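Long-range contacts in multicopper oxidase (Aquifex aeolicus, PDB 6TTD), which probably couples the oxidation of metal ions or laccase-type substrates at one copper site to the reduction of dioxygen to water at a three-copper cluster: residues A[61-66]-A[86-91]; A[208-213]-A[230-235]; A[314-319]-A[366-371]. All coordinates share one frame; numbering follows the deposited sequence.

Contact 1. Residues A[61-66]-A[86-91]; sequences QRVSIT and EIDNEY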
loop_
_atom_site.group_PDB
_atom_site.type_symbol
_atom_site.label_atom_id
_atom_site.label_comp_id
_atom_site.label_asym_id
_atom_site.label_seq_id
_atom_site.Cartn_x
_atom_site.Cartn_y
_atom_site.Cartn_z
ATOM N N GLN A 61 -13.695 -6.900 20.313
ATOM C CA GLN A 61 -13.440 -8.306 20.594
ATOM C C GLN A 61 -12.261 -8.787 19.762
ATOM O O GLN A 61 -12.061 -8.367 18.612
ATOM C CB GLN A 61 -14.648 -9.192 20.359
ATOM C CG GLN A 61 -15.721 -8.998 21.358
ATOM C CD GLN A 61 -16.994 -9.628 20.866
ATOM O OE1 GLN A 61 -17.961 -8.924 20.538
ATOM N NE2 GLN A 61 -17.017 -10.968 20.807
ATOM N N ARG A 62 -11.452 -9.630 20.374
ATOM C CA ARG A 62 -10.167 -9.978 19.785
ATOM C C ARG A 62 -10.384 -10.955 18.642
ATOM O O ARG A 62 -10.984 -12.021 18.832
ATOM C CB ARG A 62 -9.221 -10.562 20.831
ATOM C CG ARG A 62 -7.793 -10.558 20.343
ATOM C CD ARG A 62 -6.842 -10.703 21.488
ATOM N NE ARG A 62 -6.836 -9.480 22.283
ATOM C CZ ARG A 62 -5.990 -8.474 22.091
ATOM N NH1 ARG A 62 -5.077 -8.560 21.141
ATOM N NH2 ARG A 62 -6.052 -7.385 22.855
ATOM N N VAL A 63 -9.897 -10.572 17.462
ATOM C CA VAL A 63 -9.985 -11.350 16.235
ATOM C C VAL A 63 -8.653 -12.063 15.992
ATOM O O VAL A 63 -7.587 -11.435 16.051
ATOM C CB VAL A 63 -10.326 -10.431 15.060
ATOM C CG1 VAL A 63 -10.417 -11.272 13.788
ATOM C CG2 VAL A 63 -11.644 -9.739 15.356
ATOM N N SER A 64 -8.700 -13.354 15.664
ATOM C CA SER A 64 -7.472 -14.111 15.354
ATOM C C SER A 64 -7.157 -14.061 13.873
ATOM O O SER A 64 -8.044 -14.281 13.043
ATOM C CB SER A 64 -7.589 -15.576 15.779
ATOM O OG SER A 64 -7.293 -15.597 17.160
ATOM N N ILE A 65 -5.911 -13.749 13.546
ATOM C CA ILE A 65 -5.456 -13.746 12.174
ATOM C C ILE A 65 -4.322 -14.760 12.079
ATOM O O ILE A 65 -3.304 -14.616 12.764
ATOM C CB ILE A 65 -5.011 -12.345 11.734
ATOM C CG1 ILE A 65 -6.105 -11.297 11.970
ATOM C CG2 ILE A 65 -4.544 -12.345 10.250
ATOM C CD1 ILE A 65 -5.543 -9.854 11.697
ATOM N N THR A 66 -4.503 -15.803 11.274
ATOM C CA THR A 66 -3.513 -16.873 11.205
ATOM C C THR A 66 -2.767 -16.821 9.878
ATOM O O THR A 66 -3.391 -16.802 8.831
ATOM C CB THR A 66 -4.192 -18.222 11.368
ATOM O OG1 THR A 66 -4.879 -18.237 12.618
ATOM C CG2 THR A 66 -3.162 -19.371 11.354
ATOM N N GLU A 86 -5.615 -16.182 7.313
ATOM C CA GLU A 86 -6.967 -16.654 7.544
ATOM C C GLU A 86 -7.595 -15.848 8.677
ATOM O O GLU A 86 -7.058 -15.820 9.788
ATOM C CB GLU A 86 -7.010 -18.137 7.896
ATOM C CG GLU A 86 -8.427 -18.398 8.346
ATOM C CD GLU A 86 -8.753 -19.808 8.460
ATOM O OE1 GLU A 86 -7.791 -20.609 8.455
ATOM O OE2 GLU A 86 -9.985 -20.108 8.525
ATOM N N ILE A 87 -8.732 -15.214 8.377
ATOM C CA ILE A 87 -9.532 -14.423 9.307
ATOM C C ILE A 87 -10.981 -14.823 9.098
ATOM O O ILE A 87 -11.444 -14.867 7.949
ATOM C CB ILE A 87 -9.376 -12.900 9.068
ATOM C CG1 ILE A 87 -7.919 -12.492 8.883
ATOM C CG2 ILE A 87 -10.122 -12.097 10.163
ATOM C CD1 ILE A 87 -7.747 -10.986 8.581
ATOM N N ASP A 88 -11.682 -15.170 10.184
ATOM C CA ASP A 88 -13.139 -15.370 10.096
ATOM C C ASP A 88 -13.495 -16.317 8.945
ATOM O O ASP A 88 -14.401 -16.032 8.166
ATOM C CB ASP A 88 -13.910 -14.034 9.883
ATOM C CG ASP A 88 -13.901 -13.044 11.111
ATOM O OD1 ASP A 88 -13.801 -13.463 12.288
ATOM O OD2 ASP A 88 -14.021 -11.800 10.871
ATOM N N ASN A 89 -12.731 -17.405 8.748
ATOM C CA ASN A 89 -13.042 -18.335 7.645
ATOM C C ASN A 89 -12.909 -17.758 6.255
ATOM O O ASN A 89 -13.629 -18.204 5.366
ATOM C CB ASN A 89 -14.464 -18.864 7.743
ATOM C CG ASN A 89 -14.547 -20.011 8.595
ATOM O OD1 ASN A 89 -13.866 -21.020 8.340
ATOM N ND2 ASN A 89 -15.302 -19.885 9.687
ATOM N N GLU A 90 -12.016 -16.787 6.048
ATOM C CA GLU A 90 -11.707 -16.239 4.741
ATOM C C GLU A 90 -10.196 -16.166 4.623
ATOM O O GLU A 90 -9.523 -15.983 5.634
ATOM C CB GLU A 90 -12.224 -14.794 4.584
ATOM C CG GLU A 90 -13.738 -14.531 4.588
ATOM C CD GLU A 90 -14.415 -14.908 3.294
ATOM O OE1 GLU A 90 -13.733 -15.196 2.278
ATOM O OE2 GLU A 90 -15.653 -14.914 3.306
ATOM N N TYR A 91 -9.665 -16.200 3.389
ATOM C CA TYR A 91 -8.231 -16.013 3.156
ATOM C C TYR A 91 -8.003 -14.621 2.611
ATOM O O TYR A 91 -8.653 -14.238 1.624
ATOM C CB TYR A 91 -7.645 -16.997 2.145
ATOM C CG TYR A 91 -7.550 -18.405 2.616
ATOM C CD1 TYR A 91 -7.672 -18.727 3.969
ATOM C CD2 TYR A 91 -7.363 -19.430 1.711
ATOM C CE1 TYR A 91 -7.574 -20.023 4.404
ATOM C CE2 TYR A 91 -7.256 -20.745 2.126
ATOM C CZ TYR A 91 -7.375 -21.040 3.462
ATOM O OH TYR A 91 -7.264 -22.347 3.864
HETATM O O HOH W 1 -10.519 -15.319 12.689
HETATM O O HOH W 2 -7.324 -17.301 12.284
#

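Contact 2. Residues A[208-213]-A[230-235]; sequences KTFDSS and TILVNL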
loop_
_atom_site.group_PDB
_atom_site.type_symbol
_atom_site.label_atom_id
_atom_site.label_comp_id
_atom_site.label_asym_id
_atom_site.label_seq_id
_atom_site.Cartn_x
_atom_site.Cartn_y
_atom_site.Cartn_z
ATOM N N LYS A 208 4.029 -11.706 -10.414
ATOM C CA LYS A 208 4.633 -12.942 -9.906
ATOM C C LYS A 208 5.148 -13.734 -11.096
ATOM O O LYS A 208 4.830 -13.427 -12.258
ATOM C CB LYS A 208 3.645 -13.811 -9.098
ATOM C CG LYS A 208 3.026 -13.074 -7.944
ATOM C CD LYS A 208 2.292 -14.031 -6.922
ATOM C CE LYS A 208 1.465 -13.234 -5.840
ATOM N NZ LYS A 208 2.329 -12.422 -4.865
ATOM N N THR A 209 5.976 -14.746 -10.807
ATOM C CA THR A 209 6.527 -15.647 -11.804
ATOM C C THR A 209 6.227 -17.070 -11.353
ATOM O O THR A 209 6.396 -17.400 -10.176
ATOM C CB THR A 209 8.045 -15.402 -11.965
ATOM O OG1 THR A 209 8.265 -14.060 -12.391
ATOM C CG2 THR A 209 8.694 -16.359 -12.962
ATOM N N PHE A 210 5.711 -17.888 -12.255
ATOM C CA PHE A 210 5.296 -19.249 -11.942
ATOM C C PHE A 210 6.149 -20.213 -12.735
ATOM O O PHE A 210 6.460 -19.938 -13.882
ATOM C CB PHE A 210 3.863 -19.485 -12.331
ATOM C CG PHE A 210 2.906 -18.606 -11.622
ATOM C CD1 PHE A 210 2.235 -19.067 -10.514
ATOM C CD2 PHE A 210 2.716 -17.314 -12.032
ATOM C CE1 PHE A 210 1.370 -18.283 -9.853
ATOM C CE2 PHE A 210 1.819 -16.510 -11.365
ATOM C CZ PHE A 210 1.169 -16.990 -10.263
ATOM N N ASP A 211 6.516 -21.343 -12.190
ATOM C CA ASP A 211 7.103 -22.267 -13.141
ATOM C C ASP A 211 6.001 -23.120 -13.781
ATOM O O ASP A 211 4.800 -22.820 -13.684
ATOM C CB ASP A 211 8.231 -23.055 -12.509
ATOM C CG ASP A 211 7.765 -23.930 -11.481
ATOM O OD1 ASP A 211 6.636 -24.471 -11.593
ATOM O OD2 ASP A 211 8.546 -24.067 -10.527
ATOM N N SER A 212 6.433 -24.178 -14.471
ATOM C CA SER A 212 5.552 -25.051 -15.245
ATOM C C SER A 212 4.486 -25.686 -14.403
ATOM O O SER A 212 3.325 -25.760 -14.816
ATOM C CB SER A 212 6.357 -26.210 -15.821
ATOM O OG SER A 212 6.667 -25.874 -17.117
ATOM N N SER A 213 4.864 -26.153 -13.225
ATOM C CA SER A 213 3.950 -26.850 -12.347
ATOM C C SER A 213 2.986 -25.931 -11.624
ATOM O O SER A 213 2.147 -26.446 -10.880
ATOM C CB SER A 213 4.727 -27.572 -11.277
ATOM O OG SER A 213 5.339 -26.593 -10.441
ATOM N N THR A 230 4.295 -12.197 -14.691
ATOM C CA THR A 230 2.849 -12.369 -14.774
ATOM C C THR A 230 2.134 -11.364 -13.886
ATOM O O THR A 230 2.403 -11.292 -12.674
ATOM C CB THR A 230 2.486 -13.798 -14.338
ATOM O OG1 THR A 230 3.173 -14.710 -15.197
ATOM C CG2 THR A 230 0.990 -14.081 -14.404
ATOM N N ILE A 231 1.223 -10.600 -14.479
ATOM C CA ILE A 231 0.451 -9.589 -13.756
ATOM C C ILE A 231 -0.835 -10.231 -13.252
ATOM O O ILE A 231 -1.560 -10.880 -14.024
ATOM C CB ILE A 231 0.121 -8.369 -14.632
ATOM C CG1 ILE A 231 1.374 -7.878 -15.374
ATOM C CG2 ILE A 231 -0.356 -7.234 -13.726
ATOM C CD1 ILE A 231 2.521 -7.432 -14.425
ATOM N N LEU A 232 -1.108 -10.062 -11.960
ATOM C CA LEU A 232 -2.308 -10.553 -11.303
ATOM C C LEU A 232 -3.072 -9.369 -10.720
ATOM O O LEU A 232 -2.484 -8.399 -10.234
ATOM C CB LEU A 232 -1.943 -11.535 -10.138
ATOM C CG LEU A 232 -0.893 -12.589 -10.567
ATOM C CD1 LEU A 232 -0.440 -13.410 -9.450
ATOM C CD2 LEU A 232 -1.573 -13.458 -11.556
ATOM N N VAL A 233 -4.388 -9.456 -10.720
ATOM C CA VAL A 233 -5.212 -8.533 -9.954
ATOM C C VAL A 233 -6.048 -9.427 -9.047
ATOM O O VAL A 233 -6.697 -10.377 -9.524
ATOM C CB VAL A 233 -6.099 -7.623 -10.820
ATOM C CG1 VAL A 233 -6.912 -6.614 -9.944
ATOM C CG2 VAL A 233 -5.272 -6.918 -11.866
ATOM N N ASN A 234 -5.944 -9.195 -7.750
ATOM C CA ASN A 234 -6.613 -10.046 -6.780
ATOM C C ASN A 234 -6.300 -11.517 -7.032
ATOM O O ASN A 234 -7.195 -12.363 -6.976
ATOM C CB ASN A 234 -8.143 -9.806 -6.787
ATOM C CG ASN A 234 -8.506 -8.315 -6.538
ATOM O OD1 ASN A 234 -7.698 -7.553 -5.957
ATOM N ND2 ASN A 234 -9.726 -7.935 -6.889
ATOM N N LEU A 235 -5.022 -11.813 -7.295
ATOM C CA LEU A 235 -4.529 -13.162 -7.542
ATOM C C LEU A 235 -5.207 -13.803 -8.760
ATOM O O LEU A 235 -5.299 -15.041 -8.852
ATOM C CB LEU A 235 -4.701 -14.050 -6.311
ATOM C CG LEU A 235 -3.564 -14.174 -5.322
ATOM C CD1 LEU A 235 -3.760 -15.441 -4.527
ATOM C CD2 LEU A 235 -2.213 -14.243 -5.980
HETATM O O HOH W 3 5.091 -16.862 -14.929
#

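Contact 3. Residues A[314-319]-A[366-371]; sequences DVIKLY and FRVTKD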
loop_
_atom_site.group_PDB
_atom_site.type_symbol
_atom_site.label_atom_id
_atom_site.label_comp_id
_atom_site.label_asym_id
_atom_site.label_seq_id
_atom_site.Cartn_x
_atom_site.Cartn_y
_atom_site.Cartn_z
ATOM N N ASP A 314 -18.060 -1.979 -25.457
ATOM C CA ASP A 314 -16.650 -1.596 -25.390
ATOM C C ASP A 314 -15.868 -2.513 -24.432
ATOM O O ASP A 314 -16.371 -2.966 -23.398
ATOM C CB ASP A 314 -16.486 -0.166 -24.887
ATOM C CG ASP A 314 -16.830 0.851 -25.939
ATOM O OD1 ASP A 314 -17.103 0.423 -27.069
ATOM O OD2 ASP A 314 -16.865 2.064 -25.620
ATOM N N VAL A 315 -14.607 -2.755 -24.785
ATOM C CA VAL A 315 -13.602 -3.353 -23.923
ATOM C C VAL A 315 -12.627 -2.257 -23.558
ATOM O O VAL A 315 -12.053 -1.603 -24.443
ATOM C CB VAL A 315 -12.885 -4.504 -24.632
ATOM C CG1 VAL A 315 -11.819 -5.113 -23.696
ATOM C CG2 VAL A 315 -13.954 -5.530 -25.070
ATOM N N ILE A 316 -12.499 -1.989 -22.271
ATOM C CA ILE A 316 -11.640 -0.910 -21.798
ATOM C C ILE A 316 -10.459 -1.567 -21.116
ATOM O O ILE A 316 -10.657 -2.393 -20.216
ATOM C CB ILE A 316 -12.395 0.036 -20.852
ATOM C CG1 ILE A 316 -13.446 0.798 -21.641
ATOM C CG2 ILE A 316 -11.466 1.056 -20.256
ATOM C CD1 ILE A 316 -14.636 0.929 -20.879
ATOM N N LYS A 317 -9.237 -1.234 -21.556
ATOM C CA LYS A 317 -8.041 -1.845 -20.998
ATOM C C LYS A 317 -7.513 -1.000 -19.845
ATOM O O LYS A 317 -7.320 0.222 -19.982
ATOM C CB LYS A 317 -6.916 -2.005 -22.031
ATOM C CG LYS A 317 -7.219 -2.823 -23.262
ATOM C CD LYS A 317 -5.929 -2.856 -24.072
ATOM C CE LYS A 317 -6.113 -3.540 -25.411
ATOM N NZ LYS A 317 -7.007 -4.717 -25.170
ATOM N N LEU A 318 -7.333 -1.629 -18.690
ATOM C CA LEU A 318 -6.462 -1.049 -17.672
ATOM C C LEU A 318 -5.037 -1.358 -18.106
ATOM O O LEU A 318 -4.613 -2.520 -18.088
ATOM C CB LEU A 318 -6.771 -1.624 -16.301
ATOM C CG LEU A 318 -5.856 -1.007 -15.254
ATOM C CD1 LEU A 318 -6.201 0.487 -15.057
ATOM C CD2 LEU A 318 -6.115 -1.785 -13.968
ATOM N N TYR A 319 -4.311 -0.353 -18.554
ATOM C CA TYR A 319 -3.086 -0.600 -19.295
ATOM C C TYR A 319 -1.915 0.030 -18.558
ATOM O O TYR A 319 -2.041 1.145 -18.038
ATOM C CB TYR A 319 -3.204 -0.013 -20.709
ATOM C CG TYR A 319 -2.121 -0.456 -21.640
ATOM C CD1 TYR A 319 -2.166 -1.714 -22.247
ATOM C CD2 TYR A 319 -1.057 0.395 -21.951
ATOM C CE1 TYR A 319 -1.157 -2.128 -23.132
ATOM C CE2 TYR A 319 -0.045 -0.003 -22.823
ATOM C CZ TYR A 319 -0.102 -1.258 -23.402
ATOM O OH TYR A 319 0.913 -1.631 -24.244
ATOM N N PHE A 366 -12.038 -4.184 -18.730
ATOM C CA PHE A 366 -13.422 -4.008 -18.324
ATOM C C PHE A 366 -14.271 -4.182 -19.571
ATOM O O PHE A 366 -13.953 -3.641 -20.639
ATOM C CB PHE A 366 -13.642 -2.643 -17.682
ATOM C CG PHE A 366 -12.817 -2.437 -16.445
ATOM C CD1 PHE A 366 -13.215 -2.984 -15.222
ATOM C CD2 PHE A 366 -11.602 -1.761 -16.518
ATOM C CE1 PHE A 366 -12.425 -2.799 -14.069
ATOM C CE2 PHE A 366 -10.776 -1.576 -15.372
ATOM C CZ PHE A 366 -11.191 -2.093 -14.153
ATOM N N ARG A 367 -15.300 -4.983 -19.441
ATOM C CA ARG A 367 -16.241 -5.221 -20.511
ATOM C C ARG A 367 -17.581 -4.563 -20.158
ATOM O O ARG A 367 -18.257 -4.969 -19.188
ATOM C CB ARG A 367 -16.380 -6.724 -20.733
ATOM C CG ARG A 367 -15.045 -7.436 -21.137
ATOM C CD ARG A 367 -15.264 -8.957 -21.132
ATOM N NE ARG A 367 -14.051 -9.687 -21.468
ATOM C CZ ARG A 367 -13.993 -11.010 -21.565
ATOM N NH1 ARG A 367 -15.077 -11.748 -21.337
ATOM N NH2 ARG A 367 -12.859 -11.593 -21.903
ATOM N N VAL A 368 -17.990 -3.602 -20.992
ATOM C CA VAL A 368 -19.225 -2.834 -20.794
ATOM C C VAL A 368 -20.390 -3.637 -21.376
ATOM O O VAL A 368 -20.583 -3.714 -22.590
ATOM C CB VAL A 368 -19.126 -1.440 -21.407
ATOM C CG1 VAL A 368 -20.363 -0.628 -21.076
ATOM C CG2 VAL A 368 -17.847 -0.710 -20.891
ATOM N N THR A 369 -21.162 -4.268 -20.521
ATOM C CA THR A 369 -22.099 -5.238 -21.057
ATOM C C THR A 369 -23.507 -4.686 -21.226
ATOM O O THR A 369 -24.279 -5.212 -22.045
ATOM C CB THR A 369 -22.150 -6.469 -20.126
ATOM O OG1 THR A 369 -22.652 -6.068 -18.846
ATOM C CG2 THR A 369 -20.794 -7.110 -19.966
ATOM N N LYS A 370 -23.822 -3.597 -20.546
ATOM C CA LYS A 370 -25.203 -3.286 -20.238
ATOM C C LYS A 370 -25.269 -1.836 -19.831
ATOM O O LYS A 370 -24.316 -1.300 -19.258
ATOM C CB LYS A 370 -25.690 -4.202 -19.106
ATOM C CG LYS A 370 -27.104 -4.137 -18.799
ATOM C CD LYS A 370 -27.525 -5.350 -18.012
ATOM C CE LYS A 370 -26.932 -5.411 -16.647
ATOM N NZ LYS A 370 -27.914 -6.171 -15.815
ATOM N N ASP A 371 -26.408 -1.219 -20.115
ATOM C CA ASP A 371 -26.788 0.098 -19.658
ATOM C C ASP A 371 -27.292 0.034 -18.217
ATOM O O ASP A 371 -27.562 -1.035 -17.667
ATOM C CB ASP A 371 -27.882 0.634 -20.565
ATOM C CG ASP A 371 -27.465 1.834 -21.313
ATOM O OD1 ASP A 371 -26.589 2.565 -20.798
ATOM O OD2 ASP A 371 -28.004 2.027 -22.427
#

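Contact 1. Residues A[61-66]-A[86-91]
T66 and E86 form an antiparallel hydrogen-bonded pair and exchange two backbone bonds. E86 N donates to T66 O over 2.8 Å, and T66 N answers to E86 O with an almost straight N-H...O angle of 172°. E86 O takes more than this one donor: water 2 also gives it a hydrogen, and I65 CA brings a C-H within 3.5 Å of E86 O. Water 2 sits 2.6 Å from T66 OG1 as well, tying that hydroxyl to the neighbouring strand. Two residues toward the turn, water 1 stands in for direct bonding: it donates to S64 O at 2.7 Å and accepts from D88 N. There the chain folds back through a type I' turn from I87 to E90, and D88 OD2 is held by S55 OG.

The apolar side is built on I87. It runs beside I65, the two pointing the same way, with I87 CG1 3.6 Å from I65 CG2. V63 meets I87 at about a right angle; having CG1 anti to its backbone N (chi1 -180°) brings that methyl to 3.7 Å from I87 CG2. F57 touches all three aliphatic residues, and K68 pairs with the E86 carboxylate. The end of the hairpin of strands 63-72 and 80-87 is thus bridged by water beside T66 and E86 and closed by aliphatic packing of V63 and I65 against I87.

Contact 2. Residues A[208-213]-A[230-235]
K208 and T230 satisfy each other's backbones as an antiparallel hydrogen-bonded pair. K208 N donates to T230 O at 2.8 Å. The bond from T230 N to K208 O is equally short but bent, with 141° at the hydrogen. T230 CB presses to 3.2 Å from K208 O, a tight fit. Beyond this pair water 3 takes over: it accepts from F210 N and lies 2.9 Å from T230 OG1, so a backbone amide and a hydroxyl share one mediator. T209 OG1 receives the amide of D229, and T209 N donates to the hydroxyl of Y171. The N234 side chain is satisfied by I204 N, N50 O and P202 O.

The lysine stem crosses L232 at about a right angle, with K208 CD 3.8 Å from L232 CD1. Farther out K208 CE touches L235 CD2, and a bend at the last torsion (chi4 -67°) sets NZ to donate to the carbonyl of Y171. L232 CD1 also meets the edge of the F210 ring, 4.0 Å from F210 CZ. An alanine at K208 has no ammonium group for the Y171 carbonyl, which would probably be left without this donor, and a gap is likely to open over L232 and L235 where the methylenes lay. K208 and L235 also touch M82 of strand 80-87. Strands 200-208 and 230-233 are antiparallel neighbours of the kind that build the cupredoxin-like beta domains of multicopper oxidases.

Contact 3. Residues A[314-319]-A[366-371]
F366 O is approached by two groups from the opposite strand. I316 N donates to it over 2.7 Å with a nearly straight N-H...O angle (172°), and V315 CA adds a C-H contact at 3.3 Å from F366 O. In return F366 N bonds to I316 O, also at 2.7 Å. Two residues along, V368 N reaches D314 O at 3.0 Å. The strands are antiparallel, the axes of segments 315-319 and 366-370 at 158°, with V315 and R367 as the non-hydrogen-bonded pair between these bonds. Consistent with the cupredoxin-like domains of multicopper oxidases, strand 361-370 is flanked by 315-321 and, in parallel, by 239-244.

I316, F366, V368 and L318 bring apolar groups to the buried side. I316 CD1 is the tip that reaches V368, 3.6 Å from V368 CG2. The ring carbon CE2 of F366 lies 4.1 Å from L318 CB. The rings of F250 and F307 meet F366 at inclined planes, while L265 touches I316, L318 and F366. On the other side R367 makes a salt bridge with E365 and a cation-pi contact with Y240. The D314 carboxylate is salt-bridged to R267.

Overall arrangement
The three contacts follow one another along the chain, each closing before the next opens. Contact 1 belongs to the hairpin of strands 63-72 and 80-87; contacts 2 and 3 lie in the next beta region, where strand 200-208 of contact 2 runs beside 247-254 and strand 361-370 of contact 3 beside 239-244. The centres of contacts 1 and 2 are about 25 Å apart. Those of contacts 2 and 3 are about 23 Å apart, and those of contacts 1 and 3 about 35 Å. None touches another. Contact 2 meets strand 80-87 through M82, and its own I231 and V233 rest on strand 361-370. All three are framework contacts, not copper sites; the K208 side chain is about 14 Å from a bound copper ion.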